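Local coordinates for hypothetical protein PH1789 (Pyrococcus horikoshii, PDB 1WR2) that is of unknown function but carries an ATP-grasp domain, a two-lobed alpha/beta fold known from a large family of nucleotide-binding proteins, at residues Y57-L61 with N83-L87; E38-K43 with L108-P114. All blocks are in the same frame, centred on the assembly; numbering follows the deposited sequence.

Contact 1: Y57-L61 with N83-L87; sequences YPVVL and NEEEL
The ring of Tyr-57 lies against the start of helix 84-101, with Asn-83 CA over one face, 4.0 Å from the ring centroid in a CH-pi contact. Tyr-57 CE2 comes within 3.3 Å of Asn-83 C. With CG anti to its own carbonyl carbon (chi1 -71°), the ring reaches across the first turn, and Tyr-57 OH ends 3.4 Å from Glu-84 CA. Tyrosine suits this half-covered place, its flat face packing on backbone while the hydroxyl meets solvent: a water in the ring plane accepts from Tyr-57 OH and donates to Glu-84 OE1.

Asn-83 is the N-cap. Asn-83 OD1 accepts from Glu-86 N at 2.9 Å, a nearly straight bond (167°) that serves an amide of the first turn. In the smaller, four-stranded lobe of the ATP-grasp domain, this helix and helix 45-55 pack on one face of the antiparallel sheet.

Deeper in, the contact is apolar. Leu-87 CD1 touches Tyr-57 CE2 at 3.9 Å and Val-59 CG2 at 4.2 Å, while Leu-61 CD1 meets Leu-87 CG at 4.0 Å, the two leucines crossing at about a right angle. Branched aliphatic side chains suit this interior, where Ile-81 and Ala-52 also touch Leu-87.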
ATOM      1  N   TYR A  57     -15.851 -12.037  -8.106  1.00 50.43           N
ATOM      2  CA  TYR A  57     -16.159 -10.703  -8.625  1.00 48.80           C
ATOM      3  C   TYR A  57     -17.026  -9.938  -7.623  1.00 48.00           C
ATOM      4  O   TYR A  57     -17.721 -10.546  -6.808  1.00 48.40           O
ATOM      5  CB  TYR A  57     -16.907 -10.798  -9.962  1.00 48.57           C
ATOM      6  CG  TYR A  57     -16.072 -11.262 -11.135  1.00 46.82           C
ATOM      7  CD1 TYR A  57     -15.865 -12.619 -11.385  1.00 46.26           C
ATOM      8  CD2 TYR A  57     -15.488 -10.332 -12.004  1.00 46.36           C
ATOM      9  CE1 TYR A  57     -15.096 -13.041 -12.484  1.00 46.98           C
ATOM     10  CE2 TYR A  57     -14.722 -10.737 -13.092  1.00 44.13           C
ATOM     11  CZ  TYR A  57     -14.529 -12.089 -13.332  1.00 46.63           C
ATOM     12  OH  TYR A  57     -13.783 -12.477 -14.424  1.00 43.11           O
ATOM     13  N   PRO A  58     -17.001  -8.597  -7.668  1.00 45.09           N
ATOM     14  CA  PRO A  58     -16.229  -7.743  -8.579  1.00 44.33           C
ATOM     15  C   PRO A  58     -14.763  -7.630  -8.167  1.00 41.75           C
ATOM     16  O   PRO A  58     -14.432  -7.729  -6.986  1.00 39.05           O
ATOM     17  CB  PRO A  58     -16.955  -6.408  -8.483  1.00 43.93           C
ATOM     18  CG  PRO A  58     -17.358  -6.372  -7.040  1.00 46.31           C
ATOM     19  CD  PRO A  58     -17.887  -7.779  -6.818  1.00 46.07           C
ATOM     20  N   VAL A  59     -13.887  -7.409  -9.143  1.00 41.28           N
ATOM     21  CA  VAL A  59     -12.462  -7.294  -8.857  1.00 38.56           C
ATOM     22  C   VAL A  59     -11.865  -6.008  -9.404  1.00 39.22           C
ATOM     23  O   VAL A  59     -12.523  -5.257 -10.129  1.00 39.14           O
ATOM     24  CB  VAL A  59     -11.675  -8.480  -9.450  1.00 38.38           C
ATOM     25  CG1 VAL A  59     -12.257  -9.797  -8.940  1.00 41.13           C
ATOM     26  CG2 VAL A  59     -11.722  -8.430 -10.974  1.00 38.61           C
ATOM     27  N   VAL A  60     -10.607  -5.778  -9.043  1.00 37.10           N
ATOM     28  CA  VAL A  60      -9.837  -4.613  -9.458  1.00 35.78           C
ATOM     29  C   VAL A  60      -8.648  -5.101 -10.275  1.00 34.91           C
ATOM     30  O   VAL A  60      -8.057  -6.128  -9.943  1.00 33.89           O
ATOM     31  CB  VAL A  60      -9.256  -3.864  -8.232  1.00 34.00           C
ATOM     32  CG1 VAL A  60      -8.237  -2.827  -8.681  1.00 35.90           C
ATOM     33  CG2 VAL A  60     -10.365  -3.206  -7.450  1.00 40.49           C
ATOM     34  N   LEU A  61      -8.307  -4.388 -11.346  1.00 33.74           N
ATOM     35  CA  LEU A  61      -7.133  -4.747 -12.135  1.00 35.11           C
ATOM     36  C   LEU A  61      -6.155  -3.590 -11.997  1.00 35.00           C
ATOM     37  O   LEU A  61      -6.546  -2.424 -12.095  1.00 35.62           O
ATOM     38  CB  LEU A  61      -7.477  -4.973 -13.614  1.00 34.90           C
ATOM     39  CG  LEU A  61      -8.256  -6.237 -13.986  1.00 35.97           C
ATOM     40  CD1 LEU A  61      -8.309  -6.347 -15.507  1.00 33.60           C
ATOM     41  CD2 LEU A  61      -7.577  -7.484 -13.396  1.00 35.51           C
ATOM     42  N   ASN A  83     -17.691  -8.751 -14.273  1.00 50.79           N
ATOM     43  CA  ASN A  83     -17.684 -10.053 -14.924  1.00 51.54           C
ATOM     44  C   ASN A  83     -16.515 -10.285 -15.868  1.00 52.04           C
ATOM     45  O   ASN A  83     -15.674  -9.410 -16.075  1.00 50.56           O
ATOM     46  CB  ASN A  83     -18.992 -10.248 -15.690  1.00 53.64           C
ATOM     47  CG  ASN A  83     -19.224  -9.162 -16.720  1.00 55.12           C
ATOM     48  OD1 ASN A  83     -18.417  -8.979 -17.637  1.00 53.96           O
ATOM     49  ND2 ASN A  83     -20.326  -8.428 -16.572  1.00 54.46           N
ATOM     50  N   GLU A  84     -16.498 -11.473 -16.459  1.00 52.24           N
ATOM     51  CA  GLU A  84     -15.443 -11.889 -17.370  1.00 53.88           C
ATOM     52  C   GLU A  84     -15.307 -11.055 -18.647  1.00 54.27           C
ATOM     53  O   GLU A  84     -14.195 -10.797 -19.101  1.00 53.63           O
ATOM     54  CB  GLU A  84     -15.643 -13.366 -17.718  1.00 56.45           C
ATOM     55  CG  GLU A  84     -14.557 -13.963 -18.588  1.00 60.48           C
ATOM     56  CD  GLU A  84     -14.621 -15.480 -18.635  1.00 63.67           C
ATOM     57  OE1 GLU A  84     -14.440 -16.116 -17.568  1.00 63.44           O
ATOM     58  OE2 GLU A  84     -14.853 -16.032 -19.735  1.00 64.40           O
ATOM     59  N   GLU A  85     -16.428 -10.637 -19.228  1.00 54.56           N
ATOM     60  CA  GLU A  85     -16.395  -9.833 -20.450  1.00 55.22           C
ATOM     61  C   GLU A  85     -15.777  -8.473 -20.160  1.00 53.31           C
ATOM     62  O   GLU A  85     -14.953  -7.974 -20.928  1.00 54.22           O
ATOM     63  CB  GLU A  85     -17.809  -9.636 -21.010  1.00 59.46           C
ATOM     64  CG  GLU A  85     -18.530 -10.923 -21.420  1.00 64.83           C
ATOM     65  CD  GLU A  85     -18.804 -11.855 -20.247  1.00 67.62           C
ATOM     66  OE1 GLU A  85     -19.372 -11.389 -19.237  1.00 68.56           O
ATOM     67  OE2 GLU A  85     -18.457 -13.056 -20.338  1.00 70.07           O
ATOM     68  N   GLU A  86     -16.183  -7.875 -19.049  1.00 51.15           N
ATOM     69  CA  GLU A  86     -15.667  -6.577 -18.646  1.00 50.34           C
ATOM     70  C   GLU A  86     -14.186  -6.653 -18.261  1.00 48.55           C
ATOM     71  O   GLU A  86     -13.432  -5.709 -18.487  1.00 45.75           O
ATOM     72  CB  GLU A  86     -16.501  -6.029 -17.482  1.00 52.05           C
ATOM     73  CG  GLU A  86     -15.843  -4.895 -16.712  1.00 55.93           C
ATOM     74  CD  GLU A  86     -16.837  -4.058 -15.923  1.00 58.92           C
ATOM     75  OE1 GLU A  86     -17.715  -4.640 -15.244  1.00 56.51           O
ATOM     76  OE2 GLU A  86     -16.725  -2.810 -15.981  1.00 58.63           O
ATOM     77  N   LEU A  87     -13.772  -7.779 -17.685  1.00 46.49           N
ATOM     78  CA  LEU A  87     -12.376  -7.958 -17.292  1.00 45.52           C
ATOM     79  C   LEU A  87     -11.506  -8.028 -18.544  1.00 43.62           C
ATOM     80  O   LEU A  87     -10.403  -7.491 -18.568  1.00 40.17           O
ATOM     81  CB  LEU A  87     -12.214  -9.241 -16.451  1.00 44.69           C
ATOM     82  CG  LEU A  87     -10.887  -9.453 -15.704  1.00 44.69           C
ATOM     83  CD1 LEU A  87     -11.082 -10.444 -14.557  1.00 42.91           C
ATOM     84  CD2 LEU A  87      -9.831  -9.951 -16.663  1.00 44.52           C
TER
HETATM   85  O   HOH W   1     -13.577 -15.191 -14.788  1.00 34.44           O

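Contact 2: E38-K43 with L108-P114; sequences EEKLAK and LGVLVAP
Strands 40-42 and 109-114 run antiparallel, their short axes 144° apart in direction, joined by four backbone hydrogen bonds in two hydrogen-bonded pairs, Lys-40 with Val-112 and Ala-42 with Val-110. Strand 40-42 is an outermost strand of the four-stranded antiparallel sheet of the ATP-grasp domain. Between these pairs lies the non-hydrogen-bonded pair Leu-41 with Leu-111, whose side chains are on the face toward helix 22-30, where both touch Tyr-23. Leu-111 has CG anti to its backbone N (chi1 -156°), and its branches divide: Leu-111 CD1 sits 3.5 Å from Lys-40 O, CD2 3.4 Å from Glu-39 OE2. The first torsion of Glu-39 (chi1 -65°) puts its CG 3.4 Å from Ala-113 CB, and the straight chain beyond carries OE1 to a salt bridge with Lys-26.

On the other face, Ala-42 CB packs on Val-112 CG2 at 4.0 Å. Alanine is small enough to lie under helix 45-55, and beta-branched valine suits an extended strand.

At Gly-109 a side chain would press against the preceding carbonyl O and run into Ala-42 O, 3.4 Å from Gly-109 CA.

Lys-40 NZ makes a salt bridge to Glu-38 OE2, 3.2 Å, from above the carboxylate plane. The chemistry implies an edge strand fixed by its backbone, with apolar side chains turned to the helices and Lys-40 and Glu-39 each charge-paired.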
ATOM      1  N   GLU A  38      -5.727 -10.953   0.189  1.00 39.76           N
ATOM      2  CA  GLU A  38      -5.259 -11.827  -0.879  1.00 40.44           C
ATOM      3  C   GLU A  38      -5.395 -11.165  -2.245  1.00 39.58           C
ATOM      4  O   GLU A  38      -6.457 -10.643  -2.585  1.00 39.81           O
ATOM      5  CB  GLU A  38      -6.053 -13.136  -0.875  1.00 44.08           C
ATOM      6  CG  GLU A  38      -5.510 -14.212  -1.808  1.00 47.13           C
ATOM      7  CD  GLU A  38      -4.124 -14.684  -1.411  1.00 49.63           C
ATOM      8  OE1 GLU A  38      -3.874 -14.853  -0.201  1.00 54.03           O
ATOM      9  OE2 GLU A  38      -3.286 -14.899  -2.308  1.00 52.79           O
ATOM     10  N   GLU A  39      -4.305 -11.184  -3.011  1.00 38.07           N
ATOM     11  CA  GLU A  39      -4.262 -10.617  -4.359  1.00 39.98           C
ATOM     12  C   GLU A  39      -3.380 -11.512  -5.209  1.00 38.38           C
ATOM     13  O   GLU A  39      -2.396 -12.068  -4.719  1.00 38.45           O
ATOM     14  CB  GLU A  39      -3.675  -9.207  -4.347  1.00 42.37           C
ATOM     15  CG  GLU A  39      -4.517  -8.200  -3.610  1.00 48.23           C
ATOM     16  CD  GLU A  39      -3.802  -6.876  -3.404  1.00 50.78           C
ATOM     17  OE1 GLU A  39      -4.461  -5.934  -2.921  1.00 54.47           O
ATOM     18  OE2 GLU A  39      -2.594  -6.780  -3.718  1.00 46.94           O
ATOM     19  N   LYS A  40      -3.723 -11.656  -6.484  1.00 37.38           N
ATOM     20  CA  LYS A  40      -2.934 -12.504  -7.362  1.00 38.02           C
ATOM     21  C   LYS A  40      -2.333 -11.730  -8.523  1.00 35.04           C
ATOM     22  O   LYS A  40      -2.953 -10.813  -9.057  1.00 36.99           O
ATOM     23  CB  LYS A  40      -3.785 -13.652  -7.908  1.00 39.55           C
ATOM     24  CG  LYS A  40      -4.032 -14.803  -6.941  1.00 45.69           C
ATOM     25  CD  LYS A  40      -5.102 -14.478  -5.925  1.00 48.04           C
ATOM     26  CE  LYS A  40      -5.656 -15.755  -5.308  1.00 47.98           C
ATOM     27  NZ  LYS A  40      -4.583 -16.602  -4.723  1.00 50.03           N
ATOM     28  N   LEU A  41      -1.125 -12.110  -8.911  1.00 34.03           N
ATOM     29  CA  LEU A  41      -0.435 -11.453 -10.017  1.00 35.35           C
ATOM     30  C   LEU A  41      -0.608 -12.261 -11.295  1.00 35.69           C
ATOM     31  O   LEU A  41       0.015 -13.308 -11.473  1.00 37.60           O
ATOM     32  CB  LEU A  41       1.060 -11.302  -9.706  1.00 32.59           C
ATOM     33  CG  LEU A  41       1.892 -10.634 -10.809  1.00 33.15           C
ATOM     34  CD1 LEU A  41       1.361  -9.254 -11.075  1.00 31.83           C
ATOM     35  CD2 LEU A  41       3.349 -10.571 -10.399  1.00 32.55           C
ATOM     36  N   ALA A  42      -1.460 -11.774 -12.187  1.00 35.82           N
ATOM     37  CA  ALA A  42      -1.706 -12.457 -13.452  1.00 34.19           C
ATOM     38  C   ALA A  42      -0.663 -12.053 -14.497  1.00 34.10           C
ATOM     39  O   ALA A  42      -0.349 -10.880 -14.644  1.00 32.60           O
ATOM     40  CB  ALA A  42      -3.113 -12.120 -13.952  1.00 32.91           C
ATOM     41  N   LYS A  43      -0.119 -13.030 -15.215  1.00 35.65           N
ATOM     42  CA  LYS A  43       0.866 -12.742 -16.250  1.00 36.72           C
ATOM     43  C   LYS A  43       0.177 -12.722 -17.613  1.00 36.86           C
ATOM     44  O   LYS A  43       0.734 -12.222 -18.586  1.00 36.48           O
ATOM     45  CB  LYS A  43       1.978 -13.797 -16.250  1.00 39.92           C
ATOM     46  CG  LYS A  43       2.802 -13.843 -14.963  1.00 42.90           C
ATOM     47  CD  LYS A  43       3.482 -12.509 -14.696  1.00 46.05           C
ATOM     48  CE  LYS A  43       4.277 -12.520 -13.385  1.00 50.62           C
ATOM     49  NZ  LYS A  43       5.444 -13.449 -13.424  1.00 50.35           N
ATOM     50  N   LEU A 108       5.318  -6.179 -15.708  1.00 38.37           N
ATOM     51  CA  LEU A 108       5.552  -7.344 -14.865  1.00 39.19           C
ATOM     52  C   LEU A 108       4.314  -8.216 -14.723  1.00 39.17           C
ATOM     53  O   LEU A 108       4.405  -9.366 -14.290  1.00 39.61           O
ATOM     54  CB  LEU A 108       6.022  -6.910 -13.475  1.00 40.35           C
ATOM     55  CG  LEU A 108       7.367  -6.185 -13.408  1.00 40.92           C
ATOM     56  CD1 LEU A 108       7.679  -5.817 -11.961  1.00 42.28           C
ATOM     57  CD2 LEU A 108       8.454  -7.082 -13.976  1.00 42.65           C
ATOM     58  N   GLY A 109       3.159  -7.664 -15.078  1.00 36.89           N
ATOM     59  CA  GLY A 109       1.922  -8.414 -14.970  1.00 35.02           C
ATOM     60  C   GLY A 109       0.796  -7.528 -14.479  1.00 32.92           C
ATOM     61  O   GLY A 109       0.959  -6.315 -14.401  1.00 32.03           O
ATOM     62  N   VAL A 110      -0.347  -8.126 -14.155  1.00 31.04           N
ATOM     63  CA  VAL A 110      -1.493  -7.367 -13.675  1.00 29.44           C
ATOM     64  C   VAL A 110      -1.992  -7.917 -12.354  1.00 30.82           C
ATOM     65  O   VAL A 110      -2.252  -9.113 -12.223  1.00 28.63           O
ATOM     66  CB  VAL A 110      -2.659  -7.402 -14.677  1.00 26.72           C
ATOM     67  CG1 VAL A 110      -3.846  -6.644 -14.109  1.00 28.01           C
ATOM     68  CG2 VAL A 110      -2.221  -6.797 -15.989  1.00 29.01           C
ATOM     69  N   LEU A 111      -2.122  -7.039 -11.372  1.00 31.33           N
ATOM     70  CA  LEU A 111      -2.587  -7.453 -10.064  1.00 32.46           C
ATOM     71  C   LEU A 111      -4.109  -7.550 -10.079  1.00 34.00           C
ATOM     72  O   LEU A 111      -4.807  -6.602 -10.473  1.00 33.98           O
ATOM     73  CB  LEU A 111      -2.116  -6.443  -9.007  1.00 34.23           C
ATOM     74  CG  LEU A 111      -2.003  -6.929  -7.561  1.00 38.62           C
ATOM     75  CD1 LEU A 111      -1.219  -8.232  -7.521  1.00 39.34           C
ATOM     76  CD2 LEU A 111      -1.311  -5.869  -6.710  1.00 38.64           C
ATOM     77  N   VAL A 112      -4.618  -8.716  -9.692  1.00 33.49           N
ATOM     78  CA  VAL A 112      -6.059  -8.945  -9.623  1.00 34.10           C
ATOM     79  C   VAL A 112      -6.365  -8.947  -8.134  1.00 34.55           C
ATOM     80  O   VAL A 112      -5.902  -9.824  -7.408  1.00 33.69           O
ATOM     81  CB  VAL A 112      -6.465 -10.318 -10.205  1.00 33.46           C
ATOM     82  CG1 VAL A 112      -7.974 -10.458 -10.183  1.00 32.92           C
ATOM     83  CG2 VAL A 112      -5.934 -10.475 -11.609  1.00 30.96           C
ATOM     84  N   ALA A 113      -7.139  -7.968  -7.681  1.00 34.12           N
ATOM     85  CA  ALA A 113      -7.460  -7.860  -6.270  1.00 36.20           C
ATOM     86  C   ALA A 113      -8.954  -7.740  -6.034  1.00 37.36           C
ATOM     87  O   ALA A 113      -9.735  -7.568  -6.965  1.00 37.30           O
ATOM     88  CB  ALA A 113      -6.747  -6.657  -5.674  1.00 33.86           C
ATOM     89  N   PRO A 114      -9.371  -7.818  -4.766  1.00 38.89           N
ATOM     90  CA  PRO A 114     -10.795  -7.710  -4.459  1.00 38.95           C
ATOM     91  C   PRO A 114     -11.245  -6.267  -4.256  1.00 39.58           C
ATOM     92  O   PRO A 114     -10.426  -5.363  -4.042  1.00 38.05           O
ATOM     93  CB  PRO A 114     -10.922  -8.539  -3.184  1.00 40.95           C
ATOM     94  CG  PRO A 114      -9.627  -8.193  -2.466  1.00 41.42           C
ATOM     95  CD  PRO A 114      -8.603  -8.267  -3.589  1.00 38.50           C
TER

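Contacts 1 and 2 belong to the same four-stranded antiparallel sheet, their centres about 12 Å apart. Strand 59-64 is the neighbour of strand 109-114, and Val-60 N probably hydrogen-bonds to Ala-113 O at 2.9 Å. The two methyls of Leu-61 divide: CD1 meets Leu-87 in contact 1, while CD2 packs on Val-112 CG2 and Val-110 CG1, each at 3.9 Å. The hydrophobic layer beneath helix 84-101 therefore runs on from one contact into the other. Contact 2 secures the edge strand, whereas contact 1 seats the helix that leads through the chain to strand 109-114. Their centres lie about 14 Å (contact 2) and 21 Å (contact 1) from that of the chain.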